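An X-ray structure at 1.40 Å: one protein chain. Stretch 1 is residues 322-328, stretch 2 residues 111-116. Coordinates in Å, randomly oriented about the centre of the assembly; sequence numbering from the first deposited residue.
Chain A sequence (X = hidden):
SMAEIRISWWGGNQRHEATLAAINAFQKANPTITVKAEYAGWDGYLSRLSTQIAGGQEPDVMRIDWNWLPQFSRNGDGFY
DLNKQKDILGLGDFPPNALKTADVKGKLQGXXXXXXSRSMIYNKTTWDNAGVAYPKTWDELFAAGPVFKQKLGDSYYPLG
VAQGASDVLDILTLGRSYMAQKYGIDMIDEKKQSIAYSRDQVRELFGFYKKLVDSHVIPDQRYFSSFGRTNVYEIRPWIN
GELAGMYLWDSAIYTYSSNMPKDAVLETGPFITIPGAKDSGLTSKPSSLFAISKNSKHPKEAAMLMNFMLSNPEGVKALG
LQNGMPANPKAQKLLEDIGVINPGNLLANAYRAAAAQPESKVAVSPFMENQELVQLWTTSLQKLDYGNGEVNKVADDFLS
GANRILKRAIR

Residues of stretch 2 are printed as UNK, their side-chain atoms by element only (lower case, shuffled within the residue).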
# COMPACT_ATOMS: atom_id res chain seq x y z
N GLN A 322 -14.75 -1.44 0.24
CA GLN A 322 -13.97 -2.55 -0.30
C GLN A 322 -12.70 -2.14 -1.05
O GLN A 322 -11.83 -2.99 -1.25
CB GLN A 322 -14.85 -3.39 -1.21
CG GLN A 322 -15.96 -4.12 -0.46
CD GLN A 322 -15.42 -5.09 0.56
OE1 GLN A 322 -14.48 -5.81 0.30
NE2 GLN A 322 -16.02 -5.08 1.75
N ASN A 323 -12.61 -0.87 -1.44
CA ASN A 323 -11.40 -0.31 -2.03
C ASN A 323 -10.77 0.77 -1.15
O ASN A 323 -10.00 1.60 -1.62
CB ASN A 323 -11.70 0.31 -3.40
CG ASN A 323 -12.33 -0.63 -4.38
OD1 ASN A 323 -13.31 -0.27 -5.10
ND2 ASN A 323 -11.76 -1.78 -4.49
N GLY A 324 -11.13 0.78 0.13
CA GLY A 324 -10.64 1.79 1.05
C GLY A 324 -11.58 2.97 1.17
O GLY A 324 -12.71 2.95 0.71
N MET A 325 -11.11 4.00 1.86
CA MET A 325 -11.92 5.20 2.07
C MET A 325 -12.01 6.02 0.78
O MET A 325 -10.99 6.45 0.26
CB MET A 325 -11.33 6.05 3.20
CG MET A 325 -11.44 5.39 4.56
SD MET A 325 -13.07 5.47 5.44
CE MET A 325 -12.87 7.13 6.23
N PRO A 326 -13.22 6.22 0.22
CA PRO A 326 -13.32 6.83 -1.12
C PRO A 326 -12.57 8.14 -1.25
O PRO A 326 -12.64 9.00 -0.37
CB PRO A 326 -14.80 7.08 -1.26
CG PRO A 326 -15.41 5.93 -0.52
CD PRO A 326 -14.53 5.70 0.66
N ALA A 327 -11.88 8.28 -2.38
CA ALA A 327 -11.16 9.50 -2.70
C ALA A 327 -12.09 10.71 -2.82
O ALA A 327 -11.73 11.83 -2.46
CB ALA A 327 -10.37 9.31 -3.99
N ASN A 328 -13.29 10.49 -3.34
CA ASN A 328 -14.28 11.57 -3.49
C ASN A 328 -14.89 11.87 -2.12
O ASN A 328 -15.53 10.99 -1.55
CB ASN A 328 -15.39 11.12 -4.44
CG ASN A 328 -16.38 12.24 -4.74
OD1 ASN A 328 -16.48 13.20 -3.98
ND2 ASN A 328 -17.04 12.17 -5.89
N UNK A 111 -7.35 7.61 -12.13
CA UNK A 111 -8.15 8.31 -11.15
C UNK A 111 -8.01 7.55 -9.80
O UNK A 111 -8.40 6.38 -9.71
c UNK A 111 -9.61 8.33 -11.56
c UNK A 111 -11.96 9.10 -11.40
c UNK A 111 -10.60 9.10 -10.69
c UNK A 111 -10.12 10.52 -10.38
N UNK A 112 -7.43 8.17 -8.78
CA UNK A 112 -7.34 7.46 -7.52
C UNK A 112 -8.67 7.01 -6.97
O UNK A 112 -9.61 7.79 -6.90
c UNK A 112 -6.68 8.48 -6.59
c UNK A 112 -5.84 9.28 -7.52
c UNK A 112 -6.70 9.44 -8.74
N UNK A 113 -8.73 5.74 -6.59
CA UNK A 113 -9.97 5.17 -6.04
C UNK A 113 -10.13 5.59 -4.58
O UNK A 113 -11.24 5.89 -4.11
c UNK A 113 -11.20 3.04 -5.53
c UNK A 113 -9.49 1.85 -7.92
c UNK A 113 -9.91 3.29 -7.67
c UNK A 113 -9.97 3.65 -6.18
N UNK A 114 -9.01 5.56 -3.87
CA UNK A 114 -8.88 6.01 -2.49
C UNK A 114 -7.42 6.37 -2.28
O UNK A 114 -6.52 5.84 -2.96
c UNK A 114 -9.31 4.95 -1.50
o UNK A 114 -8.53 3.81 -1.61
N UNK A 115 -7.17 7.24 -1.31
CA UNK A 115 -5.84 7.47 -0.78
C UNK A 115 -5.67 6.53 0.39
O UNK A 115 -6.65 6.13 1.04
c UNK A 115 -5.66 8.95 -0.40
c UNK A 115 -3.00 10.09 -2.04
s UNK A 115 -4.46 9.64 -2.97
c UNK A 115 -5.69 9.91 -1.60
N UNK A 116 -4.43 6.19 0.67
CA UNK A 116 -4.10 5.30 1.79
C UNK A 116 -2.74 5.69 2.38
O UNK A 116 -1.92 6.32 1.71
o UNK A 116 -4.07 2.97 2.50
c UNK A 116 -4.13 3.82 1.35
c UNK A 116 -2.98 3.46 0.43
O HOH W 1 -9.28 8.59 0.09
O HOH W 2 -8.21 4.11 2.25

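Position 111 carries four side-chain carbons. The chain runs from CB to a second carbon and forks there into two ends. This side chain stays out of reach of stretch 1, and the position makes no contact with it. A four-carbon side chain forked at its second atom is leucine, so this is Leu-111.

Position 112 has three side-chain carbons. The last of them lies within bonding distance of the backbone N, so the atoms close a ring. That ring is proline's, and the residue is Pro-112. Its contact with stretch 1 is made by the backbone: the carbonyl O lies 3.4 Å from CB of Ala-327. The methyl packs against this oxygen but cannot donate to it. The oxygen is buried here and has no hydrogen-bond partner in the model.

Position 113 again has four carbons, but the fork is at CB. One arm is a single carbon and the other is two carbons long. The short arm packs on Asn-323, 3.5 Å from its CB. Branching at CB with unequal arms identifies Ile-113, and the touching atom is CG2. The backbone matters as well. The chain turns a corner at this residue, and N of Ala-327 donates a hydrogen bond to O of Ile-113 at 3.0 Å. The N-H...O angle of 162° makes the bond nearly straight.

Position 114 has one carbon followed by one oxygen. The oxygen lies 2.7 Å from O of Asn-323. A carbonyl oxygen can only accept, so a hydroxyl must supply the proton. The residue is Ser-114, with chi1 in the p rotamer. Its OG donates the hydrogen bond to Asn-323 O. The same OG lies 4.0 Å from CA of Gly-324. A side chain on that glycine would begin with a CB about 2.8 Å from Ser-114 OG, too close to fit. The glycine backbone angles would also jam such a CB against the preceding carbonyl.

Position 115 has an unbranched side chain of two carbons, a sulfur and a last carbon. This is a thioether, and the residue is Met-115. The CA-to-CB bond points sideways, and the end of the side chain leads away from stretch 1. Two waters join its backbone to Met-325. Water 1 accepts from Met-115 N at 2.9 Å and donates to Met-325 O at 2.7 Å. Water 2 donates to Met-115 O at 2.8 Å and accepts from Met-325 N at 2.9 Å.

Position 116 has one carbon bearing one oxygen and one carbon. It does not touch stretch 1. A CB with both a hydroxyl and a methyl is threonine, Thr-116.

The contact is compact, burying 291 Å² over both sides. Two direct hydrogen bonds hold it, one between backbones and one from the serine hydroxyl. The paired waters extend the link where the methionine backbones stand too far apart to bond directly. Ile-113 against Asn-323 and the Ala-327 methyl add close packing.

Stretch 2 111-116: LPISMT
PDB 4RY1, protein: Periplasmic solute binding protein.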